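Teicoplanin pseudoaglycone deacetylases Orf2 (Actinoplanes teichomyceticus, PDB 3DFF) probably removes an acetyl group from the teicoplanin pseudoaglycone, as a zinc-dependent deacetylase of lipoglycopeptide antibiotic biosynthesis. Local coordinates at residues P50-A55 against S98-L103; T61-A66 against L73-E78; I143-D148 against H176-P181. All coordinates share one frame; numbering follows the deposited sequence.

In the fold
Contact 1 and contact 2 share helix 54-62, one at its start and the other at its end. They touch: Ile99 CD1 packs 3.8 Å from Trp63 CH2. Both lie near the zinc-binding region. Contact 1 is buried and pairs two tyrosines beside a water-bridged backbone. Contact 2 is partly buried and uses ring faces, running from the buried Arg75 to the exposed Tyr74. Contact 3 stands apart, its centre about 32 Å from those of the other two. It joins the ends of helices 126-147 and 162-178, away from the annotated sites. There an aliphatic patch lies beside a salt bridge. Contacts 2 and 3 occupy opposite sides of the chain's centre.

Contact 1 (P50-A55 against S98-L103); sequences PPYSPA and SIYRKL
Tyr52 and Tyr100 bring together the residues leading into helix 54-62 and the loop after strand 89-92, within the Rossmann-like PIG-L deacetylase fold. The tight part is their ring pair. Tyr52 CD1 lies 3.6 Å from Tyr100 CE1, and the ring planes are inclined at 46°. The pair is oblique, neither a parallel stack nor a T-shape. In both residues CG stands anti to the carbonyl carbon (chi1 -62° in Tyr52, -54° in Tyr100). This swings the rings toward each other although the CA atoms of Tyr52 and Tyr100 are 6.9 Å apart. Each ring is also backed from its own segment. Ile99 CG1 sits 3.7 Å above the centre of one face of the Tyr100 ring. Pro50 N lies above one face of the Tyr52 ring, toward its rim. His60, further along helix 54-62, serves both tyrosines: it meets the Tyr52 ring edge-to-face and hydrogen-bonds Tyr100 OH. The loop also leads to the metal site. Ile99 N bonds OD1 of Asp97, and Arg101 forms a salt bridge with Asp163; both aspartates are zinc-binding residues of this protein, though neither holds that zinc in this chain.

The Ser53 side is looser and is bridged by water. Ser53 is the N-cap residue. Its OG, held between its own backbone N and carbonyl carbon, bonds Ala56 N in the first turn of the helix. Ser53 OG stays 3.8 Å from Ile99 O, too far for a direct bond. One water lies 2.7 Å from Ser53 OG and close to Ile99 O. A second water ties the two backbones together: it accepts from Ser53 N at 2.9 Å and donates to Ile99 O at 2.8 Å.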
# COMPACT_ATOMS: atom_id res chain seq x y z
N PRO A 50 4.07 -18.59 13.86
CA PRO A 50 3.02 -19.08 14.75
C PRO A 50 3.40 -18.88 16.23
O PRO A 50 4.60 -18.74 16.55
CB PRO A 50 2.95 -20.57 14.42
CG PRO A 50 3.51 -20.69 13.06
CD PRO A 50 4.59 -19.66 12.99
N PRO A 51 2.40 -18.87 17.12
CA PRO A 51 0.96 -19.05 16.85
C PRO A 51 0.29 -17.88 16.14
O PRO A 51 0.55 -16.72 16.47
CB PRO A 51 0.35 -19.22 18.26
CG PRO A 51 1.51 -19.44 19.18
CD PRO A 51 2.66 -18.71 18.56
N TYR A 52 -0.56 -18.21 15.16
CA TYR A 52 -1.37 -17.22 14.46
C TYR A 52 -2.77 -17.20 15.04
O TYR A 52 -3.26 -18.22 15.54
CB TYR A 52 -1.46 -17.52 12.96
CG TYR A 52 -0.14 -17.49 12.20
CD1 TYR A 52 0.64 -16.33 12.17
CD2 TYR A 52 0.31 -18.61 11.51
CE1 TYR A 52 1.84 -16.30 11.48
CE2 TYR A 52 1.51 -18.59 10.81
CZ TYR A 52 2.27 -17.44 10.80
OH TYR A 52 3.46 -17.42 10.10
N SER A 53 -3.44 -16.06 14.93
CA SER A 53 -4.83 -15.96 15.39
C SER A 53 -5.73 -16.78 14.47
O SER A 53 -5.35 -17.06 13.33
CB SER A 53 -5.27 -14.51 15.34
OG SER A 53 -5.51 -14.09 14.01
N PRO A 54 -6.93 -17.18 14.94
CA PRO A 54 -7.90 -17.76 14.00
C PRO A 54 -8.10 -16.90 12.76
O PRO A 54 -8.19 -17.45 11.66
CB PRO A 54 -9.19 -17.83 14.84
CG PRO A 54 -8.69 -18.01 16.23
CD PRO A 54 -7.46 -17.14 16.32
N ALA A 55 -8.17 -15.57 12.92
CA ALA A 55 -8.37 -14.64 11.80
C ALA A 55 -7.24 -14.73 10.77
O ALA A 55 -7.49 -14.78 9.56
CB ALA A 55 -8.52 -13.20 12.31
N SER A 98 -1.66 -5.97 10.34
CA SER A 98 -2.75 -5.94 11.33
C SER A 98 -3.20 -7.33 11.78
O SER A 98 -3.58 -7.48 12.94
CB SER A 98 -3.95 -5.15 10.81
OG SER A 98 -4.43 -5.73 9.61
N ILE A 99 -3.16 -8.34 10.91
CA ILE A 99 -3.62 -9.69 11.33
C ILE A 99 -2.68 -10.40 12.29
O ILE A 99 -3.02 -11.45 12.84
CB ILE A 99 -3.96 -10.62 10.14
CG1 ILE A 99 -2.74 -10.80 9.21
CG2 ILE A 99 -5.17 -10.09 9.40
CD1 ILE A 99 -2.94 -11.97 8.18
N TYR A 100 -1.49 -9.83 12.49
CA TYR A 100 -0.52 -10.47 13.36
C TYR A 100 -0.28 -9.68 14.64
O TYR A 100 0.43 -10.18 15.52
CB TYR A 100 0.84 -10.67 12.65
CG TYR A 100 0.75 -11.43 11.34
CD1 TYR A 100 0.17 -12.73 11.28
CD2 TYR A 100 1.22 -10.86 10.16
CE1 TYR A 100 0.10 -13.42 10.08
CE2 TYR A 100 1.14 -11.55 8.94
CZ TYR A 100 0.58 -12.82 8.91
OH TYR A 100 0.49 -13.49 7.70
N ARG A 101 -0.82 -8.46 14.72
CA ARG A 101 -0.51 -7.60 15.86
C ARG A 101 -1.38 -7.93 17.07
O ARG A 101 -2.50 -8.41 16.94
CB ARG A 101 -0.67 -6.11 15.51
CG ARG A 101 0.34 -5.64 14.44
CD ARG A 101 0.58 -4.12 14.54
NE ARG A 101 -0.59 -3.27 14.32
CZ ARG A 101 -1.04 -2.93 13.11
NH1 ARG A 101 -0.47 -3.41 12.02
NH2 ARG A 101 -2.09 -2.13 12.99
N LYS A 102 -0.83 -7.64 18.26
CA LYS A 102 -1.55 -7.76 19.52
C LYS A 102 -1.79 -6.40 20.18
O LYS A 102 -1.04 -5.44 19.92
CB LYS A 102 -0.78 -8.64 20.48
CG LYS A 102 -0.87 -10.11 20.12
CD LYS A 102 -0.16 -10.95 21.15
CE LYS A 102 -0.29 -12.42 20.85
NZ LYS A 102 0.47 -13.22 21.86
N LEU A 103 -2.82 -6.35 21.02
CA LEU A 103 -3.13 -5.17 21.83
C LEU A 103 -2.25 -5.15 23.06
O LEU A 103 -1.72 -6.18 23.45
CB LEU A 103 -4.60 -5.18 22.27
CG LEU A 103 -5.67 -5.20 21.17
CD1 LEU A 103 -7.04 -5.09 21.79
CD2 LEU A 103 -5.44 -4.09 20.16
O HOH W 1 -5.75 -11.44 14.11
O HOH W 2 -1.96 -13.74 14.15

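Contact 2 (T61-A66 against L73-E78)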
# COMPACT_ATOMS: atom_id res chain seq x y z
N THR A 61 -5.53 -19.25 4.52
CA THR A 61 -6.33 -20.15 3.69
C THR A 61 -6.87 -19.45 2.43
O THR A 61 -6.83 -20.03 1.34
CB THR A 61 -7.47 -20.78 4.52
OG1 THR A 61 -6.88 -21.62 5.53
CG2 THR A 61 -8.38 -21.62 3.63
N ILE A 62 -7.34 -18.21 2.59
CA ILE A 62 -7.85 -17.42 1.47
C ILE A 62 -6.71 -17.13 0.47
O ILE A 62 -6.94 -17.05 -0.75
CB ILE A 62 -8.52 -16.12 1.99
CG1 ILE A 62 -9.88 -16.48 2.62
CG2 ILE A 62 -8.67 -15.08 0.89
CD1 ILE A 62 -10.46 -15.37 3.48
N TRP A 63 -5.50 -17.02 1.00
CA TRP A 63 -4.30 -16.76 0.19
C TRP A 63 -3.71 -18.03 -0.43
O TRP A 63 -2.64 -17.98 -1.04
CB TRP A 63 -3.23 -16.07 1.04
CG TRP A 63 -3.61 -14.69 1.48
CD1 TRP A 63 -4.53 -13.87 0.91
CD2 TRP A 63 -3.02 -13.96 2.56
NE1 TRP A 63 -4.57 -12.67 1.58
CE2 TRP A 63 -3.65 -12.70 2.59
CE3 TRP A 63 -2.02 -14.25 3.49
CZ2 TRP A 63 -3.31 -11.72 3.53
CZ3 TRP A 63 -1.69 -13.30 4.43
CH2 TRP A 63 -2.34 -12.04 4.45
N GLY A 64 -4.40 -19.15 -0.27
CA GLY A 64 -3.94 -20.41 -0.86
C GLY A 64 -2.80 -21.09 -0.14
O GLY A 64 -2.05 -21.88 -0.74
N LEU A 65 -2.68 -20.81 1.16
CA LEU A 65 -1.66 -21.38 2.01
C LEU A 65 -2.31 -22.23 3.09
O LEU A 65 -3.51 -22.15 3.32
CB LEU A 65 -0.82 -20.27 2.66
CG LEU A 65 -0.14 -19.30 1.69
CD1 LEU A 65 0.55 -18.17 2.45
CD2 LEU A 65 0.84 -20.05 0.79
N ALA A 66 -1.50 -23.04 3.75
CA ALA A 66 -1.93 -23.75 4.93
C ALA A 66 -2.03 -22.73 6.09
O ALA A 66 -1.34 -21.70 6.06
CB ALA A 66 -0.94 -24.82 5.26
N LEU A 73 6.81 -14.78 4.39
CA LEU A 73 7.86 -15.21 3.45
C LEU A 73 7.30 -15.39 2.04
O LEU A 73 7.89 -14.88 1.08
CB LEU A 73 8.56 -16.50 3.92
CG LEU A 73 9.74 -16.98 3.07
CD1 LEU A 73 10.85 -15.91 3.02
CD2 LEU A 73 10.27 -18.29 3.60
N TYR A 74 6.18 -16.10 1.91
CA TYR A 74 5.54 -16.30 0.60
C TYR A 74 5.26 -14.95 -0.05
O TYR A 74 5.56 -14.75 -1.23
CB TYR A 74 4.23 -17.09 0.71
CG TYR A 74 4.39 -18.60 0.71
CD1 TYR A 74 4.64 -19.29 1.90
CD2 TYR A 74 4.27 -19.34 -0.46
CE1 TYR A 74 4.79 -20.67 1.93
CE2 TYR A 74 4.42 -20.75 -0.44
CZ TYR A 74 4.68 -21.39 0.77
OH TYR A 74 4.83 -22.76 0.81
N ARG A 75 4.70 -14.02 0.71
CA ARG A 75 4.31 -12.72 0.17
C ARG A 75 5.50 -11.84 -0.17
O ARG A 75 5.48 -11.06 -1.13
CB ARG A 75 3.35 -12.02 1.14
CG ARG A 75 2.00 -12.71 1.24
CD ARG A 75 0.99 -11.83 1.96
NE ARG A 75 0.64 -10.65 1.18
CZ ARG A 75 -0.13 -9.66 1.63
NH1 ARG A 75 -0.60 -9.70 2.87
NH2 ARG A 75 -0.41 -8.62 0.86
N ARG A 76 6.57 -11.98 0.62
CA ARG A 76 7.78 -11.24 0.33
C ARG A 76 8.35 -11.72 -0.99
O ARG A 76 8.81 -10.90 -1.78
CB ARG A 76 8.83 -11.46 1.41
CG ARG A 76 8.66 -10.53 2.60
CD ARG A 76 9.78 -10.79 3.60
NE ARG A 76 9.69 -9.91 4.76
CZ ARG A 76 10.71 -9.63 5.56
NH1 ARG A 76 11.92 -10.11 5.29
NH2 ARG A 76 10.55 -8.83 6.60
N LYS A 77 8.34 -13.04 -1.22
CA LYS A 77 8.86 -13.59 -2.49
C LYS A 77 8.03 -13.12 -3.67
O LYS A 77 8.59 -12.76 -4.72
CB LYS A 77 8.95 -15.11 -2.46
CG LYS A 77 10.02 -15.61 -1.50
CD LYS A 77 10.13 -17.13 -1.53
CE LYS A 77 11.31 -17.58 -0.69
NZ LYS A 77 11.32 -19.06 -0.52
N GLU A 78 6.71 -13.07 -3.51
CA GLU A 78 5.83 -12.52 -4.55
C GLU A 78 6.16 -11.07 -4.87
O GLU A 78 6.21 -10.68 -6.05
CB GLU A 78 4.35 -12.58 -4.13
CG GLU A 78 3.78 -13.95 -4.08
CD GLU A 78 2.36 -13.99 -3.54
OE1 GLU A 78 1.83 -12.95 -3.06
OE2 GLU A 78 1.79 -15.09 -3.57
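Trp63 and Leu65, just past the end of helix 54-62, meet Arg75 and Tyr74 on helix 71-85. The first helix closes with a Schellman motif. Gly64, with positive phi, is its C-prime residue: Gly64 N bonds Thr61 O at 3.0 Å, and Leu65 N bonds His60 O. The turn places Trp63 and Leu65 so that both point at the second helix.

The cation-pi interaction joins Arg75 and Trp63. Arg75 CZ lies 4.6 Å from the centroid of the six-membered ring of Trp63, 25° off its normal. The guanidinium does not lie flat on the indole; the planes are 58° apart. Arg75 NH1 comes nearest, 3.3 Å from Trp63 CH2.

The hydrogen bonds of Arg75 go to other partners. NH2 bonds Leu17 O and a tetraethylene glycol probably left from crystallisation. Arg75 lies about 4 Å from the zinc ligand His16, between nearest side-chain atoms. Trp63 thus packs on an arginine that lies beside the metal site.

Two CH-pi contacts complete the packing. Arg75 CD stands over the same six-membered ring of Trp63, 4.1 Å from its centroid. A bend in the arginine chain at chi3 lets CD and NH1 both meet the indole. The second contact lies at the exposed end: Leu65 CD2 sits 3.7 Å from the Tyr74 ring centroid, only 10° off the ring normal.

Contact 3 (I143-D148 against H176-P181)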
# COMPACT_ATOMS: atom_id res chain seq x y z
N ILE A 143 15.18 5.79 6.33
CA ILE A 143 15.28 5.42 4.93
C ILE A 143 15.46 6.66 4.04
O ILE A 143 16.22 6.62 3.08
CB ILE A 143 14.07 4.55 4.49
CG1 ILE A 143 14.13 3.20 5.20
CG2 ILE A 143 14.05 4.35 2.99
CD1 ILE A 143 12.78 2.51 5.28
N ILE A 144 14.78 7.75 4.37
CA ILE A 144 14.97 9.01 3.67
C ILE A 144 16.44 9.46 3.77
O ILE A 144 17.02 9.88 2.78
CB ILE A 144 14.01 10.12 4.16
CG1 ILE A 144 12.59 9.86 3.67
CG2 ILE A 144 14.45 11.50 3.67
CD1 ILE A 144 11.54 10.67 4.40
N ASP A 145 17.03 9.35 4.96
CA ASP A 145 18.45 9.73 5.13
C ASP A 145 19.37 8.85 4.28
O ASP A 145 20.35 9.33 3.68
CB ASP A 145 18.84 9.66 6.61
CG ASP A 145 18.27 10.81 7.42
OD1 ASP A 145 17.93 11.86 6.83
OD2 ASP A 145 18.17 10.66 8.66
N GLU A 146 19.06 7.56 4.24
CA GLU A 146 19.87 6.57 3.55
C GLU A 146 19.71 6.64 2.03
O GLU A 146 20.70 6.57 1.29
CB GLU A 146 19.49 5.18 4.07
CG GLU A 146 20.35 4.04 3.59
CD GLU A 146 19.89 2.72 4.18
OE1 GLU A 146 19.38 2.72 5.32
OE2 GLU A 146 20.04 1.68 3.51
N PHE A 147 18.48 6.79 1.56
CA PHE A 147 18.19 6.74 0.13
C PHE A 147 18.16 8.12 -0.53
O PHE A 147 18.40 8.24 -1.74
CB PHE A 147 16.87 6.00 -0.10
CG PHE A 147 16.46 5.90 -1.54
CD1 PHE A 147 17.16 5.10 -2.43
CD2 PHE A 147 15.32 6.57 -1.99
CE1 PHE A 147 16.76 4.99 -3.76
CE2 PHE A 147 14.91 6.49 -3.32
CZ PHE A 147 15.63 5.70 -4.20
N ASP A 148 17.87 9.15 0.26
CA ASP A 148 17.82 10.55 -0.19
C ASP A 148 16.88 10.76 -1.36
O ASP A 148 17.30 11.20 -2.42
CB ASP A 148 19.24 11.07 -0.52
CG ASP A 148 19.29 12.60 -0.67
OD1 ASP A 148 18.41 13.30 -0.13
OD2 ASP A 148 20.23 13.09 -1.33
N HIS A 176 7.46 15.63 5.96
CA HIS A 176 7.32 17.00 6.42
C HIS A 176 8.58 17.43 7.17
O HIS A 176 9.17 18.48 6.88
CB HIS A 176 6.09 17.15 7.29
CG HIS A 176 5.84 18.54 7.77
ND1 HIS A 176 5.28 18.81 8.99
CD2 HIS A 176 6.08 19.74 7.18
CE1 HIS A 176 5.17 20.12 9.14
NE2 HIS A 176 5.64 20.70 8.06
N GLU A 177 8.98 16.60 8.14
CA GLU A 177 10.16 16.88 8.95
C GLU A 177 11.42 16.97 8.10
O GLU A 177 12.26 17.85 8.33
CB GLU A 177 10.34 15.83 10.03
CG GLU A 177 9.30 15.93 11.14
CD GLU A 177 9.39 14.80 12.15
OE1 GLU A 177 10.51 14.33 12.46
OE2 GLU A 177 8.31 14.40 12.65
N LYS A 178 11.53 16.06 7.13
CA LYS A 178 12.69 16.01 6.23
C LYS A 178 12.62 16.95 5.02
O LYS A 178 13.58 17.04 4.25
CB LYS A 178 12.94 14.57 5.75
CG LYS A 178 13.31 13.58 6.85
CD LYS A 178 14.74 13.80 7.34
CE LYS A 178 15.05 12.92 8.54
NZ LYS A 178 16.43 13.16 9.03
N ASN A 179 11.49 17.63 4.86
CA ASN A 179 11.27 18.55 3.73
C ASN A 179 11.45 17.87 2.37
O ASN A 179 12.18 18.36 1.50
CB ASN A 179 12.18 19.78 3.86
CG ASN A 179 11.55 21.05 3.30
OD1 ASN A 179 10.43 21.03 2.78
ND2 ASN A 179 12.28 22.16 3.40
N VAL A 180 10.78 16.73 2.19
CA VAL A 180 10.79 15.98 0.93
C VAL A 180 9.38 16.02 0.31
O VAL A 180 8.39 15.81 1.04
CB VAL A 180 11.22 14.49 1.18
CG1 VAL A 180 11.14 13.68 -0.09
CG2 VAL A 180 12.64 14.40 1.76
N PRO A 181 9.28 16.28 -1.01
CA PRO A 181 7.96 16.32 -1.66
C PRO A 181 7.31 14.96 -1.56
O PRO A 181 7.99 13.95 -1.72
CB PRO A 181 8.28 16.54 -3.14
CG PRO A 181 9.68 17.01 -3.18
CD PRO A 181 10.38 16.56 -1.96
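Ile144 and Lys178 mark the closest backbone approach, 7.8 Å between their CA atoms, where helices 126-147 and 162-178 both end. Each helix stops at a residue with positive phi, Asp148 and Asn179; Asn179 belongs to a Schellman motif. The inner part of the contact is aliphatic. Ile144 CG2 sits 3.9 Å from Val180 CG2 and 4.0 Å from Lys178 CG, so one methyl branch touches both residues. Pro149 packs against Ile144 and Val180 as well.

The outer part is a salt bridge. Lys178 bends at chi2 (-74°), then runs extended to reach Asp145, crossing that side chain at about a right angle. Lys178 NZ donates to Asp145 OD1 at 3.0 Å, on the syn lone pair of that oxygen. A weak second bond runs from Lys178 NZ to Asp145 OD2 at 3.1 Å. The ammonium group therefore spans both carboxylate oxygens on the exposed side, while the lysine's CG lies against the isoleucine.

Val180 leads into strand 182-185 and packs on Val152 of strand 151-155. Helix 162-178 connects these two parallel neighbours, the beta-alpha-beta crossover of a Rossmann-like fold, and here it packs beside the preceding helix.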